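PDB 3L22: SusD superfamily protein, which is a zinc-binding member of the SusD family, probably serving in sugar binding at the outer membrane. Local coordinates for residues A[132-140]-A[423-431]; A[139-150]-A[163-174]. All blocks are in the same frame, centred on the assembly; numbering follows the deposited sequence. Where two conformers were deposited one is given.

Both interactions involve the long loop that leaves helix 113-131 and leads to helix 168-178. Interaction 1 sets its first part, 132-140, against 423-431, distant in sequence, and interaction 2 folds 139-150 back on 163-174 inside that larger closure. The segments overlap at Tyr139 and Ser140, of which Tyr139 makes its contacts in interaction 2, and the centres are about 10 Å apart. Asn132 joins them directly: OD1 lies 2.8 Å from Ser147 OG, and ND2 lies 3.1 Å from Val168 O, both probable hydrogen bonds. Zinc lies near each at a different place. The side chain of Tyr424 in interaction 1 is about 8 Å from a zinc ion, whereas interaction 2 contains the zinc ligand His174.

Interaction 1: residues A[132-140]-A[423-431]; sequences NNLYPTPYS and KYTWPIPQV
Leu134 spreads both methyl branches over one face of the Trp426 indole. CD2 stands over the centre of the six-membered ring, a CH-pi contact of 4.0 Å to the centroid, while CD1 reaches toward the rim at CZ3, 3.9 Å off. The two side chains extend together from the backbone, and the forked leucine can place both methyls over the broad indole. At another side of the indole comes Tyr135 in an offset edge-to-face pair: the edge of Trp426 is turned toward the tyrosine face, with the planes at 79° and the centroids 6.0 Å apart. Tyr135 has CG anti to its carbonyl carbon (chi1 -62°), which brings the ring back to 423-431 although its CB starts away from it. Pro429 CD touches Tyr135 CE1 at 3.8 Å, and Ile428 CD1 closes on the same ring. Val48 of helix 44-52 packs on both Leu134 and Trp426, and Trp85 of helix 79-103 meets Tyr135 edge-to-face.

Farther along, Pro138 CD abuts the edge of the Tyr424 ring at CE2, 3.6 Å away, the two side chains crossing at about a right angle. Between these clusters Thr425 packs CB and CG2 against the carbonyl oxygens of Leu134, Tyr135 and Pro136, CG2 lying 3.4 Å from Pro136 O; its compact side chain allows this close backbone approach. The polar edge centres on one nearly straight hydrogen bond, Trp426 N to Leu134 O, 2.9 Å and 169°. The tyrosine hydroxyls are satisfied by residues beyond the two segments: Tyr135 OH by Asn81 OD1, Tyr424 OH by Glu404 O. Large, mostly aromatic and proline surfaces thus tie the N-terminal part of this SusD-family chain to its C-terminal part, and the single direct hydrogen bond suggests a hold resting mainly on buried apolar surface.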
loop_
_atom_site.group_PDB
_atom_site.type_symbol
_atom_site.label_atom_id
_atom_site.label_comp_id
_atom_site.label_asym_id
_atom_site.label_seq_id
_atom_site.Cartn_x
_atom_site.Cartn_y
_atom_site.Cartn_z
ATOM N N ASN A 132 6.479 -4.903 -7.062
ATOM C CA ASN A 132 6.350 -4.357 -8.408
ATOM C C ASN A 132 6.357 -2.828 -8.403
ATOM O O ASN A 132 6.412 -2.222 -9.464
ATOM C CB ASN A 132 5.051 -4.837 -9.089
ATOM C CG ASN A 132 5.239 -5.225 -10.548
ATOM O OD1 ASN A 132 6.327 -5.613 -10.959
ATOM N ND2 ASN A 132 4.150 -5.135 -11.344
ATOM N N ASN A 133 6.226 -2.223 -7.223
ATOM C CA ASN A 133 6.284 -0.771 -7.061
ATOM C C ASN A 133 7.577 -0.276 -6.412
ATOM O O ASN A 133 7.641 0.894 -5.974
ATOM C CB ASN A 133 5.059 -0.308 -6.271
ATOM C CG ASN A 133 3.807 -0.273 -7.117
ATOM O OD1 ASN A 133 3.627 0.668 -7.902
ATOM N ND2 ASN A 133 2.947 -1.299 -6.990
ATOM N N LEU A 134 8.620 -1.117 -6.432
ATOM C CA LEU A 134 9.972 -0.754 -5.973
ATOM C C LEU A 134 11.078 -1.047 -7.002
ATOM O O LEU A 134 11.902 -0.176 -7.279
ATOM C CB LEU A 134 10.304 -1.438 -4.651
ATOM C CG LEU A 134 9.480 -0.942 -3.453
ATOM C CD1 LEU A 134 9.593 -1.918 -2.266
ATOM C CD2 LEU A 134 9.895 0.505 -3.088
ATOM N N TYR A 135 11.070 -2.239 -7.585
ATOM C CA TYR A 135 12.183 -2.727 -8.395
ATOM C C TYR A 135 12.140 -2.377 -9.902
ATOM O O TYR A 135 13.146 -2.006 -10.440
ATOM C CB TYR A 135 12.381 -4.226 -8.122
ATOM C CG TYR A 135 12.736 -4.441 -6.657
ATOM C CD1 TYR A 135 14.048 -4.219 -6.191
ATOM C CD2 TYR A 135 11.768 -4.801 -5.724
ATOM C CE1 TYR A 135 14.381 -4.371 -4.830
ATOM C CE2 TYR A 135 12.099 -4.933 -4.358
ATOM C CZ TYR A 135 13.392 -4.733 -3.922
ATOM O OH TYR A 135 13.690 -4.905 -2.588
ATOM N N PRO A 136 10.968 -2.435 -10.563
ATOM C CA PRO A 136 11.017 -2.140 -11.978
ATOM C C PRO A 136 10.648 -0.702 -12.300
ATOM O O PRO A 136 9.903 -0.064 -11.549
ATOM C CB PRO A 136 9.922 -3.032 -12.548
ATOM C CG PRO A 136 8.890 -3.024 -11.483
ATOM C CD PRO A 136 9.670 -3.025 -10.193
ATOM N N THR A 137 11.118 -0.242 -13.452
ATOM C CA THR A 137 10.525 0.911 -14.086
ATOM C C THR A 137 9.020 0.661 -14.204
ATOM O O THR A 137 8.626 -0.462 -14.542
ATOM C CB THR A 137 11.129 1.096 -15.480
ATOM O OG1 THR A 137 12.523 1.292 -15.327
ATOM C CG2 THR A 137 10.527 2.289 -16.243
ATOM N N PRO A 138 8.181 1.683 -13.944
ATOM C CA PRO A 138 6.743 1.469 -14.005
ATOM C C PRO A 138 6.231 1.095 -15.391
ATOM O O PRO A 138 6.788 1.458 -16.416
ATOM C CB PRO A 138 6.160 2.826 -13.569
ATOM C CG PRO A 138 7.228 3.802 -13.886
ATOM C CD PRO A 138 8.473 3.064 -13.518
ATOM N N TYR A 139 5.164 0.325 -15.381
ATOM C CA TYR A 139 4.506 -0.143 -16.593
ATOM C C TYR A 139 4.154 1.012 -17.524
ATOM O O TYR A 139 4.286 0.879 -18.734
ATOM C CB TYR A 139 3.254 -0.905 -16.180
ATOM C CG TYR A 139 2.404 -1.505 -17.285
ATOM C CD1 TYR A 139 1.546 -0.702 -18.031
ATOM C CD2 TYR A 139 2.396 -2.889 -17.538
ATOM C CE1 TYR A 139 0.736 -1.229 -19.021
ATOM C CE2 TYR A 139 1.576 -3.441 -18.552
ATOM C CZ TYR A 139 0.728 -2.595 -19.245
ATOM O OH TYR A 139 -0.106 -3.053 -20.207
ATOM N N SER A 140 3.708 2.125 -16.955
ATOM C CA SER A 140 3.315 3.287 -17.752
ATOM C C SER A 140 4.476 3.819 -18.554
ATOM O O SER A 140 4.239 4.468 -19.538
ATOM C CB SER A 140 2.764 4.430 -16.882
ATOM O OG SER A 140 3.753 4.897 -15.973
ATOM N N LYS A 423 18.309 5.745 -9.832
ATOM C CA LYS A 423 17.699 5.784 -8.498
ATOM C C LYS A 423 16.175 5.993 -8.462
ATOM O O LYS A 423 15.588 6.138 -7.373
ATOM C CB LYS A 423 18.410 6.818 -7.605
ATOM C CG LYS A 423 19.914 6.533 -7.329
ATOM C CD LYS A 423 20.143 5.249 -6.558
ATOM C CE LYS A 423 21.643 4.960 -6.258
ATOM N NZ LYS A 423 21.667 3.513 -5.810
ATOM N N TYR A 424 15.518 5.994 -9.630
ATOM C CA TYR A 424 14.064 5.969 -9.660
ATOM C C TYR A 424 13.529 4.690 -8.998
ATOM O O TYR A 424 12.455 4.704 -8.358
ATOM C CB TYR A 424 13.551 6.037 -11.094
ATOM C CG TYR A 424 12.086 6.437 -11.250
ATOM C CD1 TYR A 424 11.678 7.730 -10.999
ATOM C CD2 TYR A 424 11.138 5.553 -11.722
ATOM C CE1 TYR A 424 10.387 8.122 -11.186
ATOM C CE2 TYR A 424 9.802 5.962 -11.921
ATOM C CZ TYR A 424 9.439 7.238 -11.624
ATOM O OH TYR A 424 8.150 7.664 -11.822
ATOM N N THR A 425 14.266 3.597 -9.183
ATOM C CA THR A 425 13.899 2.307 -8.660
ATOM C C THR A 425 14.961 1.841 -7.658
ATOM O O THR A 425 16.050 2.399 -7.575
ATOM C CB THR A 425 13.815 1.279 -9.776
ATOM O OG1 THR A 425 15.117 1.124 -10.353
ATOM C CG2 THR A 425 12.777 1.690 -10.850
ATOM N N TRP A 426 14.597 0.821 -6.893
ATOM C CA TRP A 426 15.512 0.124 -6.033
ATOM C C TRP A 426 16.227 -0.949 -6.872
ATOM O O TRP A 426 15.605 -1.561 -7.740
ATOM C CB TRP A 426 14.720 -0.553 -4.916
ATOM C CG TRP A 426 14.318 0.326 -3.780
ATOM C CD1 TRP A 426 14.375 1.696 -3.710
ATOM C CD2 TRP A 426 13.829 -0.118 -2.524
ATOM N NE1 TRP A 426 13.943 2.120 -2.474
ATOM C CE2 TRP A 426 13.618 1.022 -1.724
ATOM C CE3 TRP A 426 13.582 -1.380 -1.975
ATOM C CZ2 TRP A 426 13.124 0.939 -0.417
ATOM C CZ3 TRP A 426 13.087 -1.456 -0.646
ATOM C CH2 TRP A 426 12.876 -0.316 0.098
ATOM N N PRO A 427 17.512 -1.172 -6.631
ATOM C CA PRO A 427 18.184 -2.248 -7.340
ATOM C C PRO A 427 17.919 -3.583 -6.640
ATOM O O PRO A 427 17.630 -3.613 -5.438
ATOM C CB PRO A 427 19.656 -1.860 -7.223
ATOM C CG PRO A 427 19.727 -1.183 -5.843
ATOM C CD PRO A 427 18.430 -0.434 -5.736
ATOM N N ILE A 428 18.023 -4.680 -7.388
ATOM C CA ILE A 428 17.909 -6.004 -6.825
ATOM C C ILE A 428 18.974 -6.145 -5.725
ATOM O O ILE A 428 20.128 -5.857 -5.981
ATOM C CB ILE A 428 18.106 -7.122 -7.878
ATOM C CG1 ILE A 428 17.046 -7.037 -8.998
ATOM C CG2 ILE A 428 18.080 -8.493 -7.170
ATOM C CD1 ILE A 428 15.583 -7.069 -8.534
ATOM N N PRO A 429 18.575 -6.550 -4.488
ATOM C CA PRO A 429 19.530 -6.478 -3.374
ATOM C C PRO A 429 20.584 -7.548 -3.381
ATOM O O PRO A 429 20.378 -8.614 -3.945
ATOM C CB PRO A 429 18.650 -6.656 -2.121
ATOM C CG PRO A 429 17.479 -7.423 -2.637
ATOM C CD PRO A 429 17.221 -6.826 -3.999
ATOM N N GLN A 430 21.685 -7.267 -2.701
ATOM C CA GLN A 430 22.785 -8.232 -2.547
ATOM C C GLN A 430 22.344 -9.608 -2.019
ATOM O O GLN A 430 22.904 -10.615 -2.449
ATOM C CB GLN A 430 23.869 -7.657 -1.626
ATOM C CG GLN A 430 25.115 -8.539 -1.381
ATOM C CD GLN A 430 25.968 -8.782 -2.638
ATOM O OE1 GLN A 430 25.656 -8.309 -3.747
ATOM N NE2 GLN A 430 27.068 -9.512 -2.456
ATOM N N VAL A 431 21.356 -9.655 -1.113
ATOM C CA VAL A 431 20.884 -10.959 -0.610
ATOM C C VAL A 431 20.443 -11.870 -1.757
ATOM O O VAL A 431 20.757 -13.043 -1.765
ATOM C CB VAL A 431 19.752 -10.854 0.450
ATOM C CG1 VAL A 431 20.296 -10.297 1.727
ATOM C CG2 VAL A 431 18.566 -10.025 -0.056
#

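Interaction 2: residues A[139-150]-A[163-174]; sequences YSVNPDAKSVPL and MPRSTVKQIYEH. With ZN (zinc ion), chain H.
Leu150 lays its branched end against the first turns of helix 168-178, on Ile171 and His174. CD2 meets His174 CB at 3.9 Å, CD1 approaches the imidazole obliquely and also touches Ile171 CD1, and CB rests against Ser166 OG. Leucine suits this place because its methyls meet the Ile171 methyl and the carbons of His174, whose ND1 is taken by the zinc ion at 2.2 Å, with a water among the metal's other ligands, while NE2 bonds to Asp178.

Arg165, in the conformer described, bends at chi3 (70°) and turns its guanidinium side-on to Ser147 O, which accepts from NE at 2.7 Å and NH2 at 2.9 Å and lies in the guanidinium plane. Lys146 CB covers one face of that group. Here the backbones pair as a classic beta bulge, with Ser147 and Val148 both opposite Ser166: Ser147 N gives to Ser166 O (2.7 Å), and Ser166 N to Val148 O. Next comes the helix start, where Thr167 is the N-cap and forms a capping box with Gln170.

Val168 follows, its N donating to Ala145 O at 2.8 Å. Its methyl CG1 packs on Ala145 CB and the Asn142-Ala145 type I turn, while the edge of the Tyr139 ring, at CE2, lies 3.6 Å from Lys169 CB.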
loop_
_atom_site.group_PDB
_atom_site.type_symbol
_atom_site.label_atom_id
_atom_site.label_comp_id
_atom_site.label_asym_id
_atom_site.label_seq_id
_atom_site.Cartn_x
_atom_site.Cartn_y
_atom_site.Cartn_z
ATOM N N TYR A 139 5.164 0.325 -15.381
ATOM C CA TYR A 139 4.506 -0.143 -16.593
ATOM C C TYR A 139 4.154 1.012 -17.524
ATOM O O TYR A 139 4.286 0.879 -18.734
ATOM C CB TYR A 139 3.254 -0.905 -16.180
ATOM C CG TYR A 139 2.404 -1.505 -17.285
ATOM C CD1 TYR A 139 1.546 -0.702 -18.031
ATOM C CD2 TYR A 139 2.396 -2.889 -17.538
ATOM C CE1 TYR A 139 0.736 -1.229 -19.021
ATOM C CE2 TYR A 139 1.576 -3.441 -18.552
ATOM C CZ TYR A 139 0.728 -2.595 -19.245
ATOM O OH TYR A 139 -0.106 -3.053 -20.207
ATOM N N SER A 140 3.708 2.125 -16.955
ATOM C CA SER A 140 3.315 3.287 -17.752
ATOM C C SER A 140 4.476 3.819 -18.554
ATOM O O SER A 140 4.239 4.468 -19.538
ATOM C CB SER A 140 2.764 4.430 -16.882
ATOM O OG SER A 140 3.753 4.897 -15.973
ATOM N N VAL A 141 5.713 3.578 -18.119
ATOM C CA VAL A 141 6.888 3.980 -18.893
ATOM C C VAL A 141 7.420 2.858 -19.766
ATOM O O VAL A 141 7.756 3.105 -20.907
ATOM C CB VAL A 141 8.020 4.486 -17.984
ATOM C CG1 VAL A 141 9.313 4.718 -18.808
ATOM C CG2 VAL A 141 7.560 5.767 -17.253
ATOM N N ASN A 142 7.506 1.650 -19.228
ATOM C CA ASN A 142 8.009 0.518 -19.978
ATOM C C ASN A 142 7.440 -0.797 -19.424
ATOM O O ASN A 142 7.953 -1.315 -18.427
ATOM C CB ASN A 142 9.535 0.480 -19.926
ATOM C CG ASN A 142 10.134 -0.718 -20.692
ATOM O OD1 ASN A 142 9.439 -1.462 -21.365
ATOM N ND2 ASN A 142 11.428 -0.917 -20.537
ATOM N N PRO A 143 6.404 -1.354 -20.086
ATOM C CA PRO A 143 5.843 -2.626 -19.640
ATOM C C PRO A 143 6.792 -3.800 -19.676
ATOM O O PRO A 143 6.544 -4.793 -18.980
ATOM C CB PRO A 143 4.727 -2.908 -20.650
ATOM C CG PRO A 143 4.514 -1.657 -21.378
ATOM C CD PRO A 143 5.794 -0.908 -21.343
ATOM N N ASP A 144 7.838 -3.744 -20.497
ATOM C CA ASP A 144 8.817 -4.838 -20.522
ATOM C C ASP A 144 9.994 -4.659 -19.527
ATOM O O ASP A 144 10.969 -5.418 -19.558
ATOM C CB ASP A 144 9.303 -5.030 -21.959
ATOM C CG ASP A 144 8.152 -5.405 -22.919
ATOM O OD1 ASP A 144 7.206 -6.164 -22.542
ATOM O OD2 ASP A 144 8.179 -4.909 -24.052
ATOM N N ALA A 145 9.929 -3.657 -18.671
ATOM C CA ALA A 145 10.979 -3.454 -17.689
ATOM C C ALA A 145 11.067 -4.657 -16.746
ATOM O O ALA A 145 10.039 -5.189 -16.310
ATOM C CB ALA A 145 10.722 -2.174 -16.875
ATOM N N LYS A 146 12.292 -5.073 -16.431
ATOM C CA LYS A 146 12.476 -6.239 -15.554
ATOM C C LYS A 146 12.124 -5.895 -14.119
ATOM O O LYS A 146 12.526 -4.852 -13.615
ATOM C CB LYS A 146 13.910 -6.775 -15.607
ATOM C CG LYS A 146 14.257 -7.421 -16.941
ATOM C CD LYS A 146 15.681 -7.878 -16.887
ATOM C CE LYS A 146 16.144 -8.528 -18.199
ATOM N NZ LYS A 146 17.353 -9.394 -17.934
ATOM N N SER A 147 11.381 -6.790 -13.476
ATOM C CA SER A 147 10.946 -6.590 -12.113
ATOM C C SER A 147 11.634 -7.591 -11.201
ATOM O O SER A 147 12.770 -7.346 -10.806
ATOM C CB SER A 147 9.421 -6.632 -12.037
ATOM O OG SER A 147 8.968 -6.500 -10.699
ATOM N N VAL A 148 10.982 -8.713 -10.878
ATOM C CA VAL A 148 11.464 -9.612 -9.828
ATOM C C VAL A 148 11.211 -11.067 -10.278
ATOM O O VAL A 148 10.391 -11.294 -11.156
ATOM C CB VAL A 148 10.778 -9.322 -8.478
ATOM C CG1 VAL A 148 11.030 -7.854 -7.983
ATOM C CG2 VAL A 148 9.280 -9.659 -8.508
ATOM N N PRO A 149 11.925 -12.059 -9.692
ATOM C CA PRO A 149 11.599 -13.468 -9.948
ATOM C C PRO A 149 10.206 -13.838 -9.494
ATOM O O PRO A 149 9.813 -13.494 -8.356
ATOM C CB PRO A 149 12.618 -14.226 -9.100
ATOM C CG PRO A 149 13.763 -13.208 -8.882
ATOM C CD PRO A 149 13.096 -11.914 -8.810
ATOM N N LEU A 150 9.471 -14.524 -10.375
ATOM C CA LEU A 150 8.116 -14.903 -10.094
ATOM C C LEU A 150 8.168 -16.314 -9.485
ATOM O O LEU A 150 8.064 -17.308 -10.192
ATOM C CB LEU A 150 7.262 -14.842 -11.374
ATOM C CG LEU A 150 5.762 -15.135 -11.257
ATOM C CD1 LEU A 150 5.112 -14.430 -10.047
ATOM C CD2 LEU A 150 5.058 -14.715 -12.548
HETATM N N MSE A 163 16.776 -17.977 -11.065
HETATM C CA MSE A 163 15.571 -17.626 -11.806
HETATM C C MSE A 163 15.665 -16.202 -12.355
HETATM O O MSE A 163 15.990 -15.273 -11.609
HETATM C CB MSE A 163 14.321 -17.715 -10.924
HETATM C CG MSE A 163 13.051 -17.713 -11.730
HETATM SE SE MSE A 163 11.489 -17.789 -10.620
HETATM C CE MSE A 163 11.528 -19.674 -10.154
ATOM N N PRO A 164 15.343 -16.015 -13.649
ATOM C CA PRO A 164 15.335 -14.669 -14.163
ATOM C C PRO A 164 14.184 -13.856 -13.613
ATOM O O PRO A 164 13.205 -14.403 -13.079
ATOM C CB PRO A 164 15.164 -14.846 -15.681
ATOM C CG PRO A 164 15.089 -16.280 -15.946
ATOM C CD PRO A 164 14.956 -17.004 -14.668
ATOM N N ARG A 165 14.331 -12.539 -13.765
ATOM C CA ARG A 165 13.311 -11.588 -13.378
ATOM C C ARG A 165 12.203 -11.621 -14.435
ATOM O O ARG A 165 12.496 -11.680 -15.616
ATOM C CB ARG A 165 13.914 -10.181 -13.279
ATOM C CG ARG A 165 15.116 -10.072 -12.318
ATOM C CD ARG A 165 15.919 -8.782 -12.533
ATOM N NE ARG A 165 15.147 -7.620 -12.080
ATOM C CZ ARG A 165 15.515 -6.346 -12.222
ATOM N NH1 ARG A 165 16.676 -6.065 -12.797
ATOM N NH2 ARG A 165 14.710 -5.357 -11.769
ATOM N N SER A 166 10.943 -11.614 -13.995
ATOM C CA SER A 166 9.816 -11.361 -14.880
ATOM C C SER A 166 9.667 -9.866 -15.087
ATOM O O SER A 166 10.242 -9.076 -14.328
ATOM C CB SER A 166 8.543 -11.918 -14.266
ATOM O OG SER A 166 8.585 -13.327 -14.336
ATOM N N THR A 167 8.899 -9.476 -16.105
ATOM C CA THR A 167 8.680 -8.067 -16.396
ATOM C C THR A 167 7.609 -7.455 -15.449
ATOM O O THR A 167 6.819 -8.182 -14.864
ATOM C CB THR A 167 8.263 -7.843 -17.841
ATOM O OG1 THR A 167 6.950 -8.361 -18.041
ATOM C CG2 THR A 167 9.272 -8.500 -18.882
ATOM N N VAL A 168 7.593 -6.132 -15.326
ATOM C CA VAL A 168 6.547 -5.413 -14.596
ATOM C C VAL A 168 5.144 -5.828 -15.096
ATOM O O VAL A 168 4.254 -6.091 -14.276
ATOM C CB VAL A 168 6.796 -3.891 -14.585
ATOM C CG1 VAL A 168 6.766 -3.259 -16.026
ATOM C CG2 VAL A 168 5.838 -3.140 -13.614
ATOM N N LYS A 169 4.968 -5.971 -16.416
ATOM C CA LYS A 169 3.703 -6.454 -16.969
ATOM C C LYS A 169 3.415 -7.898 -16.501
ATOM O O LYS A 169 2.289 -8.226 -16.104
ATOM C CB LYS A 169 3.700 -6.378 -18.508
ATOM C CG LYS A 169 2.516 -7.093 -19.252
ATOM C CD LYS A 169 2.620 -6.909 -20.798
ATOM C CE LYS A 169 1.405 -7.421 -21.630
ATOM N NZ LYS A 169 1.270 -8.945 -21.810
ATOM N N GLN A 170 4.416 -8.763 -16.547
ATOM C CA GLN A 170 4.185 -10.177 -16.175
ATOM C C GLN A 170 3.789 -10.302 -14.713
ATOM O O GLN A 170 2.944 -11.146 -14.352
ATOM C CB GLN A 170 5.415 -11.050 -16.485
ATOM C CG GLN A 170 5.584 -11.355 -17.958
ATOM C CD GLN A 170 6.953 -11.948 -18.284
ATOM O OE1 GLN A 170 7.982 -11.628 -17.662
ATOM N NE2 GLN A 170 6.963 -12.831 -19.268
ATOM N N ILE A 171 4.381 -9.463 -13.870
ATOM C CA ILE A 171 4.064 -9.531 -12.441
ATOM C C ILE A 171 2.621 -9.084 -12.224
ATOM O O ILE A 171 1.861 -9.766 -11.519
ATOM C CB ILE A 171 5.058 -8.723 -11.579
ATOM C CG1 ILE A 171 6.449 -9.353 -11.622
ATOM C CG2 ILE A 171 4.568 -8.595 -10.126
ATOM C CD1 ILE A 171 6.603 -10.754 -11.070
ATOM N N TYR A 172 2.226 -7.973 -12.849
ATOM C CA TYR A 172 0.845 -7.556 -12.791
ATOM C C TYR A 172 -0.118 -8.607 -13.314
ATOM O O TYR A 172 -1.204 -8.802 -12.746
ATOM C CB TYR A 172 0.606 -6.248 -13.535
ATOM C CG TYR A 172 1.077 -4.993 -12.831
ATOM C CD1 TYR A 172 0.856 -4.789 -11.460
ATOM C CD2 TYR A 172 1.686 -3.972 -13.536
ATOM C CE1 TYR A 172 1.272 -3.593 -10.831
ATOM C CE2 TYR A 172 2.113 -2.809 -12.893
ATOM C CZ TYR A 172 1.888 -2.618 -11.572
ATOM O OH TYR A 172 2.310 -1.456 -10.956
ATOM N N GLU A 173 0.265 -9.287 -14.384
ATOM C CA GLU A 173 -0.614 -10.284 -15.001
ATOM C C GLU A 173 -0.799 -11.478 -14.077
ATOM O O GLU A 173 -1.898 -12.028 -13.998
ATOM C CB GLU A 173 -0.084 -10.706 -16.376
ATOM C CG GLU A 173 -0.372 -9.626 -17.453
ATOM C CD GLU A 173 0.405 -9.792 -18.751
ATOM O OE1 GLU A 173 1.494 -10.445 -18.771
ATOM O OE2 GLU A 173 -0.094 -9.251 -19.780
ATOM N N HIS A 174 0.251 -11.844 -13.345
ATOM C CA HIS A 174 0.115 -12.934 -12.382
ATOM C C HIS A 174 -0.760 -12.500 -11.173
ATOM O O HIS A 174 -1.613 -13.258 -10.705
ATOM C CB HIS A 174 1.443 -13.488 -11.864
ATOM C CG HIS A 174 1.210 -14.407 -10.729
ATOM N ND1 HIS A 174 0.753 -15.678 -10.928
ATOM C CD2 HIS A 174 1.131 -14.183 -9.396
ATOM C CE1 HIS A 174 0.460 -16.235 -9.768
ATOM N NE2 HIS A 174 0.663 -15.333 -8.819
HETATM ZN ZN ZN H . 0.502 -16.757 -12.789
HETATM O O HOH W 1 3.717 0.293 -12.592
HETATM O O HOH W 2 6.215 -8.238 -20.623
HETATM O O HOH W 3 16.523 -11.229 -15.299
HETATM O O HOH W 4 10.503 -14.867 -13.143
HETATM O O HOH W 5 -0.884 -18.292 -11.978
#